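Local coordinates for protein glutaredoxin 2 (Salmonella enterica subsp. enterica serovar Typhimurium, PDB 3IR4) that binds glutathione and, as a glutaredoxin with a glutathione S-transferase-like architecture, probably catalyses glutathione-dependent thiol-disulfide exchange, at residues A88-W92 against D153-L157; K95-Y99 against K149-D153. All coordinates share one frame; numbering follows the deposited sequence. Where two conformers were deposited one is given.

Contact 1 (A88-W92 against D153-L157); sequences AIEEW and DLRLL
W92 reaches from helix 87-97 into helix 143-160 and lodges as a knob among D153, L154, L156 and L157. The two segments run nearly antiparallel, at 169°, with their axes 11.5 Å apart, a wide spacing that the indole bridges. From CB, which sets off toward the other helix, the ring system extends straight across the gap, CG being anti to the backbone N (chi1 -173°). On the five-membered ring, CD1 faces the methyl CD2 of L156 near the ring plane. Next comes W92 NE1, which donates to the main-chain O of D153 at 2.9 Å. That bond is bent, 144° at the hydrogen, and the nitrogen stands above the carbonyl plane; the same oxygen also accepts the helical N-H of L157. W92 CE2 and W92 CZ2 have L157 CB over the ring face, each 3.8 Å from it. At the far end, W92 CH2 meets L157 CD2 at 3.7 Å over one face, a CH-pi contact, and L154 CD2 at 3.9 Å near the ring edge. Alongside, I89 CD1 touches L157 CD1 at 3.8 Å, the two side chains crossing at about a right angle. L178 and L181 of helix 173-185 also pack on the indole. The chemistry implies a mostly apolar interlock with one polar anchor: the buried indole N-H is satisfied by a helix carbonyl that keeps its own helical bond, and this single hydrogen bond should restrict how the ring can turn among the leucines.

Contact 2 (K95-Y99 against K149-D153); sequences KVNGY and KIGDD
Y99 OH donates to D153 OD2 at 2.6 Å, meeting the carboxylate oxygen on its anti side and 21° out of the carboxylate plane. Ring and carboxylate planes are turned 46° from each other. K95 NZ forms a salt bridge with D153; it is modelled close to both carboxylate oxygens, nearer OD1, but its position is doubtful and the exact distance carries little weight.

Over the Y99 ring lies K149, in one of its two conformers, bent at its third and fourth torsions: K149 CE sits 3.6 Å from the Y99 ring centroid, almost on the normal, and K149 NZ makes a cation-pi contact at 4.1 Å. V96 O lies above the opposite face, toward the rim. Y99 CG occupies the position between backbone N and carbonyl carbon (chi1 68°), which turns the ring to lie between V96 O and K149 CE with its OH at D153.

Next to the polar group, V96 CG1 packs on I150 CD1 at 3.6 Å, and the same I150 methyl touches the tyrosine hydroxyl, again in one of two conformers. Farther out, L181 and L185 of helix 173-185 pack against V96 and I150 respectively, while K95 also makes a cation-pi contact with W92. Such a pairing, with apolar contacts beside a partly exposed ionic and aromatic network, joins two helices of the all-helical C-terminal domain in the GST-type fold.

How the contacts relate
Contacts 1 and 2 are neighbouring levels of one helix-helix interface, their centres 8 Å apart. Both join helix 87-97 to helix 143-160, and because the helices run antiparallel, moving forward from 88-92 to 95-99 means moving back from 153-157 to 149-153. D153 belongs to both levels: its backbone serves contact 1 and its carboxylate contact 2. Helix 173-185 packs against both levels. Some fifty to sixty mostly helical residues separate the partners in sequence, so the pairing closes a long excursion within the C-terminal domain, away from the thioredoxin-like N-terminal part and the glutathione site.

Contact 1 (A88-W92 against D153-L157)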
loop_
_atom_site.group_PDB
_atom_site.type_symbol
_atom_site.label_atom_id
_atom_site.label_comp_id
_atom_site.label_asym_id
_atom_site.label_seq_id
_atom_site.Cartn_x
_atom_site.Cartn_y
_atom_site.Cartn_z
ATOM N N ALA A 88 2.902 -18.016 8.309
ATOM C CA ALA A 88 3.957 -17.202 8.922
ATOM C C ALA A 88 3.942 -15.759 8.409
ATOM O O ALA A 88 4.251 -14.819 9.160
ATOM C CB ALA A 88 5.350 -17.824 8.739
ATOM N N ILE A 89 3.600 -15.562 7.138
ATOM C CA ILE A 89 3.563 -14.222 6.550
ATOM C C ILE A 89 2.369 -13.443 7.109
ATOM O O ILE A 89 2.489 -12.294 7.476
ATOM C CB ILE A 89 3.555 -14.280 5.011
ATOM C CG1 ILE A 89 4.889 -14.870 4.506
ATOM C CG2 ILE A 89 3.304 -12.912 4.412
ATOM C CD1 ILE A 89 6.124 -14.059 4.714
ATOM N N GLU A 90 1.212 -14.090 7.216
ATOM C CA GLU A 90 0.039 -13.451 7.784
ATOM C C GLU A 90 0.362 -12.999 9.223
ATOM O O GLU A 90 0.016 -11.902 9.619
ATOM C CB GLU A 90 -1.158 -14.395 7.739
ATOM C CG GLU A 90 -2.442 -13.837 8.311
ATOM C CD GLU A 90 -3.558 -14.873 8.322
ATOM O OE1 GLU A 90 -3.357 -15.953 8.934
ATOM O OE2 GLU A 90 -4.626 -14.606 7.741
ATOM N N GLU A 91 1.045 -13.844 9.972
ATOM C CA GLU A 91 1.386 -13.548 11.362
ATOM C C GLU A 91 2.390 -12.401 11.458
ATOM O O GLU A 91 2.225 -11.483 12.271
ATOM C CB GLU A 91 1.944 -14.810 12.014
ATOM C CG GLU A 91 2.560 -14.675 13.400
ATOM C CD GLU A 91 3.169 -16.018 13.902
ATOM O OE1 GLU A 91 4.187 -16.532 13.347
ATOM O OE2 GLU A 91 2.636 -16.562 14.883
ATOM N N TRP A 92 3.387 -12.410 10.580
ATOM C CA TRP A 92 4.402 -11.370 10.565
ATOM C C TRP A 92 3.748 -10.032 10.236
ATOM O O TRP A 92 4.031 -9.021 10.878
ATOM C CB TRP A 92 5.482 -11.733 9.540
ATOM C CG TRP A 92 6.671 -10.826 9.557
ATOM C CD1 TRP A 92 7.810 -10.977 10.292
ATOM C CD2 TRP A 92 6.835 -9.630 8.815
ATOM N NE1 TRP A 92 8.666 -9.943 10.055
ATOM C CE2 TRP A 92 8.080 -9.087 9.163
ATOM C CE3 TRP A 92 6.039 -8.954 7.897
ATOM C CZ2 TRP A 92 8.562 -7.916 8.593
ATOM C CZ3 TRP A 92 6.513 -7.774 7.349
ATOM C CH2 TRP A 92 7.753 -7.262 7.712
ATOM N N ASP A 153 12.512 -7.063 12.658
ATOM C CA ASP A 153 11.447 -7.819 12.017
ATOM C C ASP A 153 11.777 -8.162 10.563
ATOM O O ASP A 153 11.470 -9.274 10.098
ATOM C CB ASP A 153 10.112 -7.107 12.187
ATOM C CG ASP A 153 9.562 -7.240 13.604
ATOM O OD1 ASP A 153 9.902 -8.226 14.291
ATOM O OD2 ASP A 153 8.784 -6.361 14.024
ATOM N N LEU A 154 12.405 -7.236 9.842
ATOM C CA LEU A 154 12.787 -7.482 8.465
ATOM C C LEU A 154 13.811 -8.612 8.360
ATOM O O LEU A 154 13.827 -9.312 7.350
ATOM C CB LEU A 154 13.301 -6.221 7.767
ATOM C CG LEU A 154 12.277 -5.133 7.482
ATOM C CD1 LEU A 154 12.972 -3.964 6.814
ATOM C CD2 LEU A 154 11.126 -5.608 6.593
ATOM N N ARG A 155 14.663 -8.801 9.368
ATOM C CA ARG A 155 15.638 -9.886 9.290
ATOM C C ARG A 155 14.944 -11.268 9.266
ATOM O O ARG A 155 15.426 -12.181 8.613
ATOM C CB ARG A 155 16.698 -9.797 10.389
ATOM C CG ARG A 155 17.656 -8.620 10.223
ATOM C CD ARG A 155 18.902 -8.734 11.062
ATOM N NE ARG A 155 18.601 -9.043 12.461
ATOM C CZ ARG A 155 18.338 -8.139 13.402
ATOM N NH1 ARG A 155 18.076 -8.538 14.643
ATOM N NH2 ARG A 155 18.335 -6.841 13.117
ATOM N N LEU A 156 13.834 -11.425 9.979
ATOM C CA LEU A 156 13.086 -12.691 9.922
ATOM C C LEU A 156 12.411 -12.792 8.554
ATOM O O LEU A 156 12.454 -13.823 7.911
ATOM C CB LEU A 156 12.084 -12.820 11.064
ATOM C CG LEU A 156 11.187 -14.074 11.003
ATOM C CD1 LEU A 156 11.973 -15.387 11.001
ATOM C CD2 LEU A 156 10.189 -14.064 12.160
ATOM N N LEU A 157 11.750 -11.718 8.122
ATOM C CA LEU A 157 11.086 -11.726 6.829
ATOM C C LEU A 157 12.031 -12.161 5.709
ATOM O O LEU A 157 11.675 -12.927 4.817
ATOM C CB LEU A 157 10.497 -10.355 6.474
ATOM C CG LEU A 157 9.766 -10.277 5.129
ATOM C CD1 LEU A 157 8.505 -11.105 5.112
ATOM C CD2 LEU A 157 9.458 -8.810 4.784
#

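Contact 2 (K95-Y99 against K149-D153)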
loop_
_atom_site.group_PDB
_atom_site.type_symbol
_atom_site.label_atom_id
_atom_site.label_comp_id
_atom_site.label_asym_id
_atom_site.label_seq_id
_atom_site.Cartn_x
_atom_site.Cartn_y
_atom_site.Cartn_z
ATOM N N LYS A 95 1.701 -8.600 13.127
ATOM C CA LYS A 95 2.598 -8.024 14.139
ATOM C C LYS A 95 3.133 -6.663 13.689
ATOM O O LYS A 95 3.011 -5.672 14.400
ATOM C CB LYS A 95 3.752 -8.998 14.430
ATOM C CG LYS A 95 4.799 -8.451 15.386
ATOM C CD LYS A 95 5.834 -9.480 15.815
ATOM C CE LYS A 95 6.678 -9.940 14.661
ATOM N NZ LYS A 95 7.278 -8.830 13.874
ATOM N N VAL A 96 3.687 -6.603 12.484
ATOM C CA VAL A 96 4.288 -5.357 12.012
ATOM C C VAL A 96 3.243 -4.251 11.787
ATOM O O VAL A 96 3.443 -3.089 12.214
ATOM C CB VAL A 96 5.175 -5.599 10.781
ATOM C CG1 VAL A 96 5.689 -4.281 10.211
ATOM C CG2 VAL A 96 6.336 -6.528 11.156
ATOM N N ASN A 97 2.126 -4.588 11.131
ATOM C CA ASN A 97 1.061 -3.614 10.922
ATOM C C ASN A 97 0.509 -3.095 12.232
ATOM O O ASN A 97 -0.086 -2.027 12.262
ATOM C CB ASN A 97 -0.049 -4.148 10.023
ATOM C CG ASN A 97 0.313 -4.075 8.543
ATOM O OD1 ASN A 97 0.749 -3.038 8.037
ATOM N ND2 ASN A 97 0.064 -5.157 7.823
ATOM N N GLY A 98 0.718 -3.816 13.319
ATOM C CA GLY A 98 0.282 -3.380 14.616
ATOM C C GLY A 98 1.027 -2.175 15.171
ATOM O O GLY A 98 0.445 -1.451 15.981
ATOM N N TYR A 99 2.288 -1.953 14.774
ATOM C CA TYR A 99 3.080 -0.794 15.270
ATOM C C TYR A 99 3.598 0.152 14.183
ATOM O O TYR A 99 3.980 1.279 14.486
ATOM C CB TYR A 99 4.288 -1.201 16.127
ATOM C CG TYR A 99 5.408 -1.903 15.424
ATOM C CD1 TYR A 99 5.449 -3.286 15.341
ATOM C CD2 TYR A 99 6.432 -1.188 14.808
ATOM C CE1 TYR A 99 6.510 -3.952 14.699
ATOM C CE2 TYR A 99 7.467 -1.822 14.156
ATOM C CZ TYR A 99 7.506 -3.194 14.093
ATOM O OH TYR A 99 8.552 -3.798 13.429
ATOM N N LYS A 149 13.333 -1.678 15.546
ATOM C CA LYS A 149 12.292 -2.720 15.585
ATOM C C LYS A 149 11.965 -3.242 14.199
ATOM O O LYS A 149 11.959 -4.451 13.975
ATOM C CB LYS A 149 10.982 -2.232 16.242
ATOM C CG LYS A 149 10.916 -2.266 17.784
ATOM C CD LYS A 149 9.613 -1.641 18.317
ATOM C CE LYS A 149 8.379 -2.323 17.766
ATOM N NZ LYS A 149 8.356 -3.750 18.174
ATOM N N ILE A 150 11.701 -2.351 13.255
ATOM C CA ILE A 150 11.382 -2.841 11.924
ATOM C C ILE A 150 12.610 -3.546 11.313
ATOM O O ILE A 150 12.472 -4.543 10.613
ATOM C CB ILE A 150 10.717 -1.752 11.067
ATOM C CG1 ILE A 150 10.196 -2.354 9.761
ATOM C CG2 ILE A 150 11.682 -0.622 10.800
ATOM C CD1 ILE A 150 9.210 -3.535 9.915
ATOM N N GLY A 151 13.809 -3.074 11.627
ATOM C CA GLY A 151 15.016 -3.741 11.132
ATOM C C GLY A 151 15.064 -5.188 11.621
ATOM O O GLY A 151 15.337 -6.127 10.867
ATOM N N ASP A 152 14.791 -5.376 12.902
ATOM C CA ASP A 152 14.763 -6.722 13.473
ATOM C C ASP A 152 13.713 -7.597 12.816
ATOM O O ASP A 152 13.995 -8.739 12.467
ATOM C CB ASP A 152 14.510 -6.665 14.982
ATOM C CG ASP A 152 15.678 -6.086 15.782
ATOM O OD1 ASP A 152 16.788 -5.961 15.239
ATOM O OD2 ASP A 152 15.461 -5.775 16.973
ATOM N N ASP A 153 12.512 -7.063 12.658
ATOM C CA ASP A 153 11.447 -7.819 12.017
ATOM C C ASP A 153 11.777 -8.162 10.563
ATOM O O ASP A 153 11.470 -9.274 10.098
ATOM C CB ASP A 153 10.112 -7.107 12.187
ATOM C CG ASP A 153 9.562 -7.240 13.604
ATOM O OD1 ASP A 153 9.902 -8.226 14.291
ATOM O OD2 ASP A 153 8.784 -6.361 14.024
#